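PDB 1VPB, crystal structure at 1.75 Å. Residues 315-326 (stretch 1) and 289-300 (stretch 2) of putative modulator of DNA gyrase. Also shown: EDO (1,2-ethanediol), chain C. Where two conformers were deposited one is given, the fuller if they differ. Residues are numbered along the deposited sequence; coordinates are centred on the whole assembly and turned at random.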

# COMPACT_ATOMS: atom_id res chain seq x y z
N ALA A 315 -19.21 6.46 -22.79
CA ALA A 315 -18.28 6.71 -23.90
C ALA A 315 -17.31 7.86 -23.54
O ALA A 315 -17.74 8.98 -23.19
CB ALA A 315 -19.05 7.08 -25.14
N THR A 316 -16.01 7.62 -23.66
CA THR A 316 -15.01 8.68 -23.55
C THR A 316 -15.10 9.62 -24.74
O THR A 316 -15.51 9.22 -25.82
CB THR A 316 -13.62 8.12 -23.43
OG1 THR A 316 -13.39 7.19 -24.49
CG2 THR A 316 -13.48 7.27 -22.09
N GLU A 317 -14.69 10.85 -24.53
CA GLU A 317 -14.69 11.88 -25.55
C GLU A 317 -13.45 12.71 -25.31
O GLU A 317 -13.04 12.96 -24.17
CB GLU A 317 -15.88 12.85 -25.33
CG GLU A 317 -17.22 12.19 -25.41
CD GLU A 317 -18.33 13.20 -25.14
OE1 GLU A 317 -18.14 14.43 -25.32
OE2 GLU A 317 -19.38 12.76 -24.70
N ARG A 318 -12.89 13.24 -26.40
CA ARG A 318 -11.93 14.33 -26.27
C ARG A 318 -12.53 15.51 -25.57
O ARG A 318 -13.66 15.91 -25.88
CB ARG A 318 -11.46 14.77 -27.65
CG ARG A 318 -10.64 13.75 -28.34
CD ARG A 318 -9.82 14.30 -29.61
NE ARG A 318 -9.36 15.67 -29.34
CZ ARG A 318 -8.20 16.20 -29.63
NH1 ARG A 318 -7.24 15.51 -30.24
NH2 ARG A 318 -7.97 17.46 -29.26
N ARG A 319 -11.80 16.09 -24.61
CA ARG A 319 -12.25 17.28 -23.92
C ARG A 319 -11.09 18.25 -23.68
O ARG A 319 -9.97 17.85 -23.40
CB ARG A 319 -12.81 16.95 -22.54
CG ARG A 319 -14.24 16.40 -22.56
CD ARG A 319 -14.88 16.26 -21.18
NE ARG A 319 -16.26 15.81 -21.27
CZ ARG A 319 -16.64 14.53 -21.37
NH1 ARG A 319 -15.76 13.55 -21.39
NH2 ARG A 319 -17.93 14.24 -21.45
N SER A 320 -11.44 19.52 -23.74
CA SER A 320 -10.61 20.59 -23.26
C SER A 320 -10.72 20.61 -21.73
O SER A 320 -11.80 20.78 -21.18
CB SER A 320 -11.13 21.92 -23.78
OG SER A 320 -10.37 22.96 -23.22
N ILE A 321 -9.59 20.46 -21.06
CA ILE A 321 -9.53 20.65 -19.61
C ILE A 321 -9.19 22.09 -19.31
O ILE A 321 -9.99 22.79 -18.65
CB ILE A 321 -8.55 19.69 -18.95
CG1 ILE A 321 -9.05 18.26 -19.16
CG2 ILE A 321 -8.42 20.02 -17.44
CD1 ILE A 321 -8.07 17.21 -18.82
N PHE A 322 -8.05 22.55 -19.84
CA PHE A 322 -7.73 23.98 -19.83
C PHE A 322 -7.47 24.44 -21.27
O PHE A 322 -6.75 23.75 -22.02
CB PHE A 322 -6.45 24.24 -19.04
CG PHE A 322 -6.61 24.10 -17.57
CD1 PHE A 322 -7.07 25.16 -16.83
CD2 PHE A 322 -6.23 22.93 -16.92
CE1 PHE A 322 -7.19 25.07 -15.46
CE2 PHE A 322 -6.40 22.80 -15.55
CZ PHE A 322 -6.88 23.89 -14.83
N ASP A 323 -8.05 25.59 -21.61
CA ASP A 323 -7.79 26.26 -22.88
C ASP A 323 -7.21 27.64 -22.56
O ASP A 323 -7.92 28.54 -22.12
CB ASP A 323 -9.10 26.33 -23.64
CG ASP A 323 -8.97 27.01 -24.98
OD1 ASP A 323 -7.86 27.30 -25.45
OD2 ASP A 323 -9.99 27.29 -25.63
N LYS A 324 -5.89 27.74 -22.70
CA LYS A 324 -5.17 28.95 -22.43
C LYS A 324 -5.58 29.50 -21.06
O LYS A 324 -5.89 30.68 -20.90
CB LYS A 324 -5.43 29.99 -23.55
CG LYS A 324 -4.76 29.59 -24.89
CD LYS A 324 -5.04 30.63 -25.98
CE LYS A 324 -4.75 30.07 -27.37
NZ LYS A 324 -3.36 29.55 -27.52
N GLY A 325 -5.61 28.60 -20.08
CA GLY A 325 -5.81 28.98 -18.69
C GLY A 325 -7.24 28.97 -18.19
O GLY A 325 -7.49 29.14 -17.00
N VAL A 326 -8.18 28.77 -19.12
CA VAL A 326 -9.59 28.71 -18.76
C VAL A 326 -9.91 27.25 -18.47
O VAL A 326 -9.65 26.37 -19.30
CB VAL A 326 -10.47 29.21 -19.89
CG1 VAL A 326 -11.97 28.98 -19.56
CG2 VAL A 326 -10.18 30.68 -20.14
C1 EDO C . -3.89 37.93 -21.52
O1 EDO C . -2.63 37.27 -21.63
C2 EDO C . -4.95 37.11 -20.76
O2 EDO C . -5.37 35.96 -21.52
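Stretch 2 289-300: SDRLTLTDEPHL

A single carbonyl oxygen that serves two consecutive amides is the signature of a classic beta bulge, and the pairing of residues 289-300 with residues 315-326 is a compact example. Leu294 O accepts from Ile321 N at 2.9 Å and from Phe322 N at 3.1 Å, so one residue of the second stretch faces two of the first and the register shifts by one between Ser320 and Phe322. The chain turns a corner at Ile321, whose phi/psi of -91/-57 departs from the extended values of its neighbours.

On both sides of the bulge the two segments run antiparallel. Arg319 and Asp296 form a hydrogen-bonded pair, Asp296 N to Arg319 O at 2.9 Å and Arg319 N to Asp296 O at 3.2 Å; Ser320 and Thr295 follow as a non-hydrogen-bonded pair with CA atoms 4.6 Å apart. Beyond the bulge, Phe322 pairs with Leu294, whose N donates to Phe322 O at 2.9 Å. The extended strand 294-296 thus lies along a partner that bends.

The bulge also places side chains. Ile321 points toward the second stretch, its CG2 lying 4.0 Å from Leu294 CD2. The Phe322 ring packs against two leucines: Leu292 CD2 sits over one face, 3.7 Å from the ring centroid, while Leu294 CD2 approaches the edge, 4.2 Å from Phe322 CD2.

Turns complete the fit where the strand pairing gives way. A type I turn from Ser289 to Leu292 meets a type I' turn from Asp323 to Val326. Lys324 N donates to Thr293 OG1 at 3.0 Å, and Gly325 N to Leu292 O, also at 3.0 Å. A water extends the first of these links, bonding to Thr293 OG1 at 2.9 Å and accepting from Lys324 NZ at 2.8 Å. Gly325 suits its place twice over: its phi/psi of 92/-8 would jam a CB against the preceding carbonyl, and an ideal CB would fall 2.6 Å from Ser289 O, a clash.

At the other end, side chains take over from backbone pairing. Arg318 NH1 forms a salt bridge with Glu297 OE1 at 2.6 Å, the oxygen lying over a face of the guanidinium. The type I turn from Glu297 to Leu300 carries Pro298 and His299 toward the first stretch, where Thr316 CB meets Pro298 CB at 3.6 Å and His299 NE2 donates to Thr316 OG1 at 2.9 Å. The principle is general: a bulge lets two strands stay paired while one of them changes direction.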

# COMPACT_ATOMS: atom_id res chain seq x y z
N SER A 289 -2.55 30.25 -16.44
CA SER A 289 -1.74 30.90 -17.47
C SER A 289 -2.28 30.70 -18.87
O SER A 289 -2.83 29.68 -19.18
CB SER A 289 -0.33 30.35 -17.43
OG SER A 289 0.48 30.92 -18.46
N ASP A 290 -2.05 31.71 -19.73
CA ASP A 290 -2.27 31.50 -21.17
C ASP A 290 -1.53 30.30 -21.72
O ASP A 290 -1.96 29.72 -22.71
CB ASP A 290 -1.74 32.67 -21.98
CG ASP A 290 -2.54 33.89 -21.86
OD1 ASP A 290 -3.61 33.90 -21.22
OD2 ASP A 290 -2.18 34.93 -22.47
N ARG A 291 -0.43 29.95 -21.08
CA ARG A 291 0.44 28.85 -21.54
C ARG A 291 -0.06 27.49 -21.13
O ARG A 291 0.55 26.50 -21.54
CB ARG A 291 1.89 29.06 -21.05
CG ARG A 291 2.55 30.33 -21.50
CD ARG A 291 3.20 30.35 -22.86
NE ARG A 291 2.31 29.91 -23.93
CZ ARG A 291 1.33 30.62 -24.50
NH1 ARG A 291 1.03 31.85 -24.13
NH2 ARG A 291 0.63 30.04 -25.49
N LEU A 292 -1.09 27.41 -20.30
CA LEU A 292 -1.66 26.12 -19.87
C LEU A 292 -2.85 25.74 -20.74
O LEU A 292 -3.96 26.19 -20.55
CB LEU A 292 -2.11 26.14 -18.42
CG LEU A 292 -2.76 24.87 -17.83
CD1 LEU A 292 -1.81 23.70 -18.02
CD2 LEU A 292 -3.14 25.03 -16.36
N THR A 293 -2.56 24.85 -21.68
CA THR A 293 -3.56 24.17 -22.45
C THR A 293 -3.37 22.68 -22.29
O THR A 293 -2.27 22.13 -22.47
CB THR A 293 -3.45 24.62 -23.94
OG1 THR A 293 -3.79 26.00 -24.03
CG2 THR A 293 -4.46 23.90 -24.80
N LEU A 294 -4.46 22.03 -21.93
CA LEU A 294 -4.46 20.66 -21.48
C LEU A 294 -5.72 20.01 -21.99
O LEU A 294 -6.81 20.51 -21.78
CB LEU A 294 -4.44 20.60 -19.97
CG LEU A 294 -4.22 19.20 -19.37
CD1 LEU A 294 -2.82 18.62 -19.57
CD2 LEU A 294 -4.54 19.25 -17.87
N THR A 295 -5.57 18.88 -22.70
CA THR A 295 -6.72 18.14 -23.20
C THR A 295 -6.67 16.72 -22.67
O THR A 295 -5.59 16.17 -22.37
CB THR A 295 -6.80 18.12 -24.73
OG1 THR A 295 -5.58 17.62 -25.23
CG2 THR A 295 -6.90 19.51 -25.30
N ASP A 296 -7.84 16.10 -22.65
CA ASP A 296 -7.97 14.67 -22.40
C ASP A 296 -8.18 14.01 -23.77
O ASP A 296 -9.08 14.42 -24.51
CB ASP A 296 -9.20 14.41 -21.50
CG ASP A 296 -9.34 13.00 -21.02
OD1 ASP A 296 -8.37 12.18 -21.06
OD2 ASP A 296 -10.45 12.65 -20.58
N GLU A 297 -7.29 13.10 -24.12
CA GLU A 297 -7.21 12.49 -25.45
C GLU A 297 -7.36 10.99 -25.34
O GLU A 297 -6.37 10.28 -25.42
CB GLU A 297 -5.83 12.77 -26.01
CG GLU A 297 -5.61 14.26 -26.17
CD GLU A 297 -6.26 14.80 -27.38
OE1 GLU A 297 -6.87 13.98 -28.17
OE2 GLU A 297 -6.10 16.05 -27.55
N PRO A 298 -8.57 10.51 -25.04
CA PRO A 298 -8.73 9.08 -24.72
C PRO A 298 -8.59 8.11 -25.89
O PRO A 298 -8.59 6.87 -25.69
CB PRO A 298 -10.17 8.99 -24.16
CG PRO A 298 -10.84 10.26 -24.62
CD PRO A 298 -9.81 11.29 -24.86
N HIS A 299 -8.53 8.66 -27.12
CA HIS A 299 -8.64 7.82 -28.30
C HIS A 299 -7.33 7.67 -29.09
O HIS A 299 -7.33 7.19 -30.22
CB HIS A 299 -9.77 8.31 -29.19
CG HIS A 299 -11.09 8.38 -28.50
ND1 HIS A 299 -12.11 9.21 -28.92
CD2 HIS A 299 -11.55 7.73 -27.39
CE1 HIS A 299 -13.16 9.04 -28.11
NE2 HIS A 299 -12.83 8.17 -27.16
N LEU A 300 -6.23 8.09 -28.51
CA LEU A 300 -4.89 7.90 -29.15
C LEU A 300 -4.54 6.43 -29.30
O LEU A 300 -4.58 5.65 -28.37
CB LEU A 300 -3.80 8.62 -28.36
CG LEU A 300 -4.02 10.11 -28.11
CD1 LEU A 300 -2.88 10.65 -27.34
CD2 LEU A 300 -4.20 10.84 -29.43
O HOH W 1 -3.58 26.80 -26.85
O HOH W 2 -12.75 13.68 -21.64